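Side-chain contact in cysteine hydrolase (Staphylococcus aureus, PDB 6KUA), which hydrolyses nicotinamide to nicotinic acid and ammonia as a zinc-containing nicotinamidase of the isochorismatase-like cysteine hydrolase family: residues L171-F174 with K175-G179. Numbering follows the deposited sequence.
Sequences LAHF and KNSLG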
ATOM      1  N   LEU A 171      -9.493  18.745 -14.163  1.00 22.23           N
ATOM      2  CA  LEU A 171      -9.530  19.882 -13.249  1.00 22.25           C
ATOM      3  C   LEU A 171     -10.822  19.891 -12.443  1.00 23.70           C
ATOM      4  O   LEU A 171     -10.805  20.210 -11.249  1.00 18.42           O
ATOM      5  CB  LEU A 171      -9.351  21.198 -14.012  1.00 24.21           C
ATOM      6  CG  LEU A 171      -7.954  21.465 -14.607  1.00 26.55           C
ATOM      7  CD1 LEU A 171      -7.932  22.768 -15.380  1.00 31.32           C
ATOM      8  CD2 LEU A 171      -6.863  21.470 -13.544  1.00 25.25           C
ATOM      9  N   ALA A 172     -11.954  19.535 -13.072  1.00 19.60           N
ATOM     10  CA  ALA A 172     -13.207  19.460 -12.326  1.00 21.77           C
ATOM     11  C   ALA A 172     -13.218  18.259 -11.388  1.00 17.88           C
ATOM     12  O   ALA A 172     -13.717  18.352 -10.266  1.00 21.39           O
ATOM     13  CB  ALA A 172     -14.411  19.402 -13.279  1.00 20.84           C
ATOM     14  N   HIS A 173     -12.675  17.121 -11.837  1.00 23.90           N
ATOM     15  CA  HIS A 173     -12.516  15.974 -10.951  1.00 21.93           C
ATOM     16  C   HIS A 173     -11.726  16.356  -9.706  1.00 20.98           C
ATOM     17  O   HIS A 173     -12.161  16.087  -8.579  1.00 18.17           O
ATOM     18  CB  HIS A 173     -11.833  14.825 -11.697  1.00 20.05           C
ATOM     19  CG  HIS A 173     -11.805  13.540 -10.933  1.00 15.49           C
ATOM     20  ND1 HIS A 173     -12.891  12.694 -10.858  1.00 15.07           N
ATOM     21  CD2 HIS A 173     -10.823  12.957 -10.199  1.00 15.57           C
ATOM     22  CE1 HIS A 173     -12.572  11.633 -10.136  1.00 20.54           C
ATOM     23  NE2 HIS A 173     -11.328  11.773  -9.710  1.00 17.35           N
ATOM     24  N   PHE A 174     -10.575  17.020  -9.883  1.00 20.41           N
ATOM     25  CA  PHE A 174      -9.788  17.417  -8.715  1.00 22.63           C
ATOM     26  C   PHE A 174     -10.626  18.259  -7.760  1.00 20.71           C
ATOM     27  O   PHE A 174     -10.576  18.070  -6.540  1.00 21.28           O
ATOM     28  CB  PHE A 174      -8.533  18.202  -9.125  1.00 19.94           C
ATOM     29  CG  PHE A 174      -7.623  17.487 -10.078  1.00 20.82           C
ATOM     30  CD1 PHE A 174      -7.495  16.106 -10.065  1.00 19.02           C
ATOM     31  CD2 PHE A 174      -6.862  18.220 -10.989  1.00 22.42           C
ATOM     32  CE1 PHE A 174      -6.624  15.458 -10.959  1.00 19.19           C
ATOM     33  CE2 PHE A 174      -6.004  17.585 -11.897  1.00 22.04           C
ATOM     34  CZ  PHE A 174      -5.885  16.201 -11.885  1.00 20.77           C
ATOM     35  N   LYS A 175     -11.423  19.178  -8.307  1.00 23.85           N
ATOM     36  CA  LYS A 175     -12.215  20.085  -7.480  1.00 22.61           C
ATOM     37  C   LYS A 175     -13.405  19.365  -6.850  1.00 24.45           C
ATOM     38  O   LYS A 175     -13.619  19.455  -5.638  1.00 24.63           O
ATOM     39  CB  LYS A 175     -12.672  21.267  -8.339  1.00 27.96           C
ATOM     40  CG  LYS A 175     -13.425  22.395  -7.609  1.00 36.18           C
ATOM     41  CD  LYS A 175     -13.713  23.552  -8.589  1.00 35.40           C
ATOM     42  CE  LYS A 175     -15.026  24.284  -8.267  1.00 47.37           C
ATOM     43  NZ  LYS A 175     -16.226  23.531  -8.759  1.00 51.16           N
ATOM     44  N   ASN A 176     -14.170  18.609  -7.645  1.00 21.84           N
ATOM     45  CA  ASN A 176     -15.468  18.112  -7.200  1.00 24.48           C
ATOM     46  C   ASN A 176     -15.394  16.762  -6.490  1.00 26.18           C
ATOM     47  O   ASN A 176     -16.212  16.496  -5.606  1.00 26.34           O
ATOM     48  CB  ASN A 176     -16.437  18.020  -8.399  1.00 25.95           C
ATOM     49  CG  ASN A 176     -16.552  19.353  -9.167  1.00 28.08           C
ATOM     50  OD1 ASN A 176     -16.605  20.410  -8.562  1.00 29.16           O
ATOM     51  ND2 ASN A 176     -16.564  19.293 -10.490  1.00 29.11           N
ATOM     52  N   SER A 177     -14.453  15.892  -6.852  1.00 24.67           N
ATOM     53  CA  SER A 177     -14.309  14.607  -6.169  1.00 21.43           C
ATOM     54  C   SER A 177     -13.170  14.561  -5.161  1.00 21.65           C
ATOM     55  O   SER A 177     -13.275  13.828  -4.168  1.00 19.54           O
ATOM     56  CB  SER A 177     -14.113  13.480  -7.190  1.00 23.15           C
ATOM     57  OG  SER A 177     -15.222  13.400  -8.059  1.00 24.64           O
ATOM     58  N   LEU A 178     -12.069  15.276  -5.407  1.00 21.43           N
ATOM     59  CA  LEU A 178     -10.910  15.177  -4.530  1.00 23.62           C
ATOM     60  C   LEU A 178     -10.811  16.327  -3.536  1.00 22.28           C
ATOM     61  O   LEU A 178      -9.853  16.367  -2.759  1.00 25.08           O
ATOM     62  CB  LEU A 178      -9.612  15.086  -5.344  1.00 20.60           C
ATOM     63  CG  LEU A 178      -9.560  14.030  -6.459  1.00 22.05           C
ATOM     64  CD1 LEU A 178      -8.125  13.795  -6.897  1.00 14.84           C
ATOM     65  CD2 LEU A 178     -10.207  12.724  -6.016  1.00 17.74           C
ATOM     66  N   GLY A 179     -11.764  17.254  -3.537  1.00 24.98           N
ATOM     67  CA  GLY A 179     -11.724  18.369  -2.602  1.00 20.28           C
ATOM     68  C   GLY A 179     -10.473  19.211  -2.734  1.00 25.22           C
ATOM     69  O   GLY A 179      -9.957  19.713  -1.732  1.00 27.98           O
TER
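Lys175 N and Asn176 N bond back to the carbonyls of Leu171 and Ala172 (2.7 Å from Asn176 N to Ala172 O), two i to i+4 bonds near the C-terminal end of helix 164-176. Next, the oxygen of His173 takes two donors: Ser177 N at 2.9 Å and, in the carbonyl plane, Leu178 N at 3.3 Å from His173 O. Leu178 N also makes a weak bond to Phe174 O. Gly179 leaves helical geometry with positive phi (59°), as glycine commonly does after a helix, and Phe174 pairs through its backbone with Ala180 beyond it. CB of Ser177 sits over one face of the His173 imidazole, a CH-pi contact 4.0 Å from CB to ring centroid, offset toward the rim. His173 reaches this place with CG anti to its backbone N (chi1 -172°), which swings the ring toward the C-terminal end of the helix; CD2 of Leu178 approaches its NE2 obliquely. The other branch of Leu178, CD1, lies 4.0 Å from CD1 of Phe174, the side chains side by side. On the exposed flank, Lys175 bends at its outer torsions so that NZ donates to OD1 of Asn176 at 3.2 Å. Trp169 stacks on His173, whose NE2 is hydrogen-bonded to His140 of the second subunit, while Tyr107 of that subunit bonds to Ser177 O; the helix end forms part of a subunit interface. Within the chain, Phe174 packs on Leu139 and Ala142 and Leu178 on Tyr146, joining the last helix to helix 137-147, and Phe174 also meets Val154 in strand 151-160 of the five-stranded parallel sheet.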